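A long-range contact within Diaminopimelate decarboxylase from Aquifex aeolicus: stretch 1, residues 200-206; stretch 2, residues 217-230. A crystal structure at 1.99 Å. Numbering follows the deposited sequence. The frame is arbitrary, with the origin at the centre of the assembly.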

# COMPACT_ATOMS: atom_id res chain seq x y z
N GLY B 200 -4.95 -30.26 -15.72
CA GLY B 200 -4.46 -30.20 -14.36
C GLY B 200 -5.46 -30.15 -13.24
O GLY B 200 -6.67 -30.05 -13.46
N ILE B 201 -4.92 -30.21 -12.02
CA ILE B 201 -5.65 -29.94 -10.79
C ILE B 201 -4.76 -29.00 -10.00
O ILE B 201 -3.53 -29.17 -10.00
CB ILE B 201 -5.89 -31.22 -9.92
CG1 ILE B 201 -6.67 -32.28 -10.71
CG2 ILE B 201 -6.55 -30.85 -8.56
CD1 ILE B 201 -6.66 -33.66 -10.06
N HIS B 202 -5.36 -28.02 -9.33
CA HIS B 202 -4.58 -27.06 -8.54
C HIS B 202 -5.12 -26.97 -7.12
O HIS B 202 -6.35 -26.96 -6.91
CB HIS B 202 -4.60 -25.67 -9.20
CG HIS B 202 -3.89 -24.61 -8.41
ND1 HIS B 202 -4.41 -23.43 -7.97
CD2 HIS B 202 -2.58 -24.60 -8.02
CE1 HIS B 202 -3.44 -22.74 -7.32
NE2 HIS B 202 -2.33 -23.46 -7.36
N CYS B 203 -4.22 -26.92 -6.15
CA CYS B 203 -4.59 -26.47 -4.81
C CYS B 203 -3.55 -25.53 -4.25
O CYS B 203 -2.36 -25.66 -4.51
CB CYS B 203 -4.83 -27.66 -3.87
SG CYS B 203 -3.36 -28.60 -3.44
N HIS B 204 -3.99 -24.52 -3.51
CA HIS B 204 -3.07 -23.67 -2.77
C HIS B 204 -3.70 -23.47 -1.41
O HIS B 204 -4.66 -22.70 -1.27
CB HIS B 204 -2.82 -22.33 -3.48
CG HIS B 204 -1.93 -21.40 -2.71
ND1 HIS B 204 -0.57 -21.61 -2.57
CD2 HIS B 204 -2.20 -20.26 -2.03
CE1 HIS B 204 -0.05 -20.64 -1.84
NE2 HIS B 204 -1.02 -19.81 -1.50
N ILE B 205 -3.15 -24.15 -0.41
CA ILE B 205 -3.84 -24.32 0.88
C ILE B 205 -3.67 -23.18 1.89
O ILE B 205 -4.43 -23.12 2.86
CB ILE B 205 -3.45 -25.64 1.56
CG1 ILE B 205 -1.97 -25.67 1.95
CG2 ILE B 205 -3.85 -26.82 0.64
CD1 ILE B 205 -1.67 -26.70 3.05
N GLY B 206 -2.70 -22.30 1.68
CA GLY B 206 -2.50 -21.20 2.62
C GLY B 206 -1.11 -20.63 2.47
O GLY B 206 -0.39 -20.93 1.51
N GLU B 217 -3.06 -34.20 4.24
CA GLU B 217 -4.49 -34.38 3.98
C GLU B 217 -4.91 -33.65 2.71
O GLU B 217 -5.68 -34.18 1.91
CB GLU B 217 -5.37 -33.91 5.16
CG GLU B 217 -6.89 -34.14 4.92
CD GLU B 217 -7.78 -33.67 6.08
OE1 GLU B 217 -7.27 -33.07 7.05
OE2 GLU B 217 -9.01 -33.93 6.00
N ALA B 218 -4.38 -32.43 2.55
CA ALA B 218 -4.68 -31.60 1.38
C ALA B 218 -4.31 -32.31 0.10
O ALA B 218 -5.15 -32.47 -0.79
CB ALA B 218 -3.93 -30.25 1.49
N VAL B 219 -3.05 -32.74 0.01
CA VAL B 219 -2.56 -33.45 -1.17
C VAL B 219 -3.25 -34.82 -1.34
O VAL B 219 -3.49 -35.26 -2.46
CB VAL B 219 -0.99 -33.57 -1.16
CG1 VAL B 219 -0.47 -34.41 -2.31
CG2 VAL B 219 -0.35 -32.16 -1.20
N GLU B 220 -3.60 -35.47 -0.23
CA GLU B 220 -4.36 -36.73 -0.27
C GLU B 220 -5.68 -36.52 -1.01
O GLU B 220 -6.03 -37.30 -1.89
CB GLU B 220 -4.61 -37.26 1.14
CG GLU B 220 -5.35 -38.58 1.19
CD GLU B 220 -5.94 -38.83 2.56
OE1 GLU B 220 -6.82 -38.04 2.98
OE2 GLU B 220 -5.52 -39.81 3.23
N LYS B 221 -6.38 -35.45 -0.68
CA LYS B 221 -7.64 -35.11 -1.37
C LYS B 221 -7.43 -34.89 -2.86
O LYS B 221 -8.24 -35.33 -3.68
CB LYS B 221 -8.28 -33.85 -0.76
CG LYS B 221 -8.57 -33.91 0.73
CD LYS B 221 -9.69 -34.87 1.07
CE LYS B 221 -10.05 -34.78 2.56
NZ LYS B 221 -11.16 -35.73 2.85
N VAL B 222 -6.35 -34.19 -3.22
CA VAL B 222 -6.03 -33.96 -4.63
C VAL B 222 -5.68 -35.25 -5.36
O VAL B 222 -6.09 -35.45 -6.51
CB VAL B 222 -4.91 -32.90 -4.79
CG1 VAL B 222 -4.36 -32.91 -6.22
CG2 VAL B 222 -5.45 -31.51 -4.44
N VAL B 223 -4.94 -36.13 -4.67
CA VAL B 223 -4.55 -37.43 -5.24
C VAL B 223 -5.80 -38.28 -5.49
O VAL B 223 -5.93 -38.91 -6.55
CB VAL B 223 -3.54 -38.19 -4.32
CG1 VAL B 223 -3.40 -39.68 -4.74
CG2 VAL B 223 -2.18 -37.52 -4.35
N SER B 224 -6.71 -38.29 -4.53
CA SER B 224 -8.01 -38.96 -4.70
C SER B 224 -8.82 -38.38 -5.86
O SER B 224 -9.42 -39.14 -6.64
CB SER B 224 -8.83 -38.92 -3.42
OG SER B 224 -8.06 -39.49 -2.37
N LEU B 225 -8.87 -37.05 -5.97
CA LEU B 225 -9.54 -36.43 -7.12
C LEU B 225 -8.87 -36.84 -8.43
O LEU B 225 -9.55 -37.13 -9.41
CB LEU B 225 -9.57 -34.89 -7.02
CG LEU B 225 -10.30 -34.14 -8.16
CD1 LEU B 225 -11.78 -34.55 -8.29
CD2 LEU B 225 -10.19 -32.63 -7.95
N TYR B 226 -7.54 -36.85 -8.43
CA TYR B 226 -6.77 -37.27 -9.61
C TYR B 226 -7.17 -38.69 -10.03
O TYR B 226 -7.43 -38.94 -11.21
CB TYR B 226 -5.28 -37.19 -9.29
CG TYR B 226 -4.37 -37.91 -10.25
CD1 TYR B 226 -3.92 -37.28 -11.41
CD2 TYR B 226 -3.93 -39.22 -10.00
CE1 TYR B 226 -3.05 -37.91 -12.29
CE2 TYR B 226 -3.07 -39.88 -10.90
CZ TYR B 226 -2.63 -39.19 -12.03
OH TYR B 226 -1.80 -39.79 -12.92
N GLU B 227 -7.22 -39.60 -9.07
CA GLU B 227 -7.59 -40.99 -9.34
C GLU B 227 -8.98 -41.08 -9.93
O GLU B 227 -9.18 -41.78 -10.92
CB GLU B 227 -7.52 -41.83 -8.08
CG GLU B 227 -6.11 -41.97 -7.56
CD GLU B 227 -5.29 -42.98 -8.35
OE1 GLU B 227 -5.91 -43.89 -8.96
OE2 GLU B 227 -4.04 -42.86 -8.34
N SER B 228 -9.92 -40.37 -9.33
CA SER B 228 -11.30 -40.34 -9.79
C SER B 228 -11.44 -39.76 -11.22
O SER B 228 -12.15 -40.32 -12.05
CB SER B 228 -12.14 -39.56 -8.79
OG SER B 228 -13.50 -39.59 -9.17
N LEU B 229 -10.77 -38.63 -11.49
CA LEU B 229 -10.79 -38.04 -12.84
C LEU B 229 -10.13 -38.94 -13.89
O LEU B 229 -10.63 -39.05 -15.01
CB LEU B 229 -10.13 -36.65 -12.84
CG LEU B 229 -10.86 -35.56 -12.03
CD1 LEU B 229 -10.03 -34.28 -11.97
CD2 LEU B 229 -12.27 -35.29 -12.58
N THR B 230 -9.01 -39.57 -13.52
CA THR B 230 -8.31 -40.49 -14.43
C THR B 230 -9.20 -41.70 -14.80
O THR B 230 -9.24 -42.12 -15.96
CB THR B 230 -6.95 -40.95 -13.87
OG1 THR B 230 -6.12 -39.81 -13.62
CG2 THR B 230 -6.22 -41.87 -14.88

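A single side chain carries most of this contact: Ile201 touches four residues of the helix, Val222, Leu225, Tyr226 and Leu229, and no hydrogen bond crosses between the two stretches. What holds them together is the burial of apolar surface, about 346 Å² summed over both sides.

The backbones run nearly antiparallel. The strand that includes residues 200-202 and the helix 217-230 have N-to-C directions 157° apart, and their axes come within 9.6 Å, a spacing that leaves room for one layer of interlocking side chains. The register shows the same direction: Ile201 CA lies 7.4 Å from Val222 CA, and farther along the chain Ile205 CA lies 7.3 Å from Ala218 CA, so that advancing along stretch 1 means stepping back along the helix. Within stretch 2 the amides from Lys221 to Thr230 are satisfied by the helix's own i to i+4 bonds, such as Tyr226 N to Val222 O at 2.8 Å.

Alternation selects the residues of stretch 1 that take part. Ile201, Cys203 and Ile205 direct their CA-to-CB bonds toward the helix, whereas that of His202 points away, and its NE2 is hydrogen-bonded elsewhere in the structure. On the helix, Ala218, Val222, Leu225 and Leu229 point toward stretch 1; their spacing of three or four residues gathers them on one face.

Isoleucine suits this position because its two branches together cover several neighbours. Ile201 CG2 comes closest to Val222, meeting Val222 CG1 at 3.8 Å. The longer arm, with chi1 m and chi2 t, brings Ile201 CD1 to 3.9 Å from Leu229 CD1; at Tyr226, Ile201 CD1 lies 3.6 Å from Tyr226 CA and 3.9 Å from Tyr226 CB. Leu225 is near both branches, with Ile201 CG2 to Leu225 CD2 the closest pair at 4.1 Å. Tyrosine thus contributes the aliphatic base of its side chain here, while its OH is hydrogen-bonded elsewhere in the structure.

Val222 is shared between two partners. Besides its contact with Ile201, Val222 CG2 lies 3.7 Å from Cys203 SG. The sulfur acts as a compact, polarizable apolar group in this buried setting, and the beta-branched valine can touch both neighbours at once; CG1 is its closest methyl to Ile201, CG2 to Cys203.

At the far end, Ile205 CG2 approaches Ala218 CB to 3.5 Å. Alanine's lone methyl supplies an apolar surface while projecting little from the helix, and the branched isoleucine reaches it through its own CG2. Gly206, just beyond, has phi/psi of 160°/-167°, at which a CB would be jammed against the carbonyl O of Ile205; the backbone itself therefore calls for glycine.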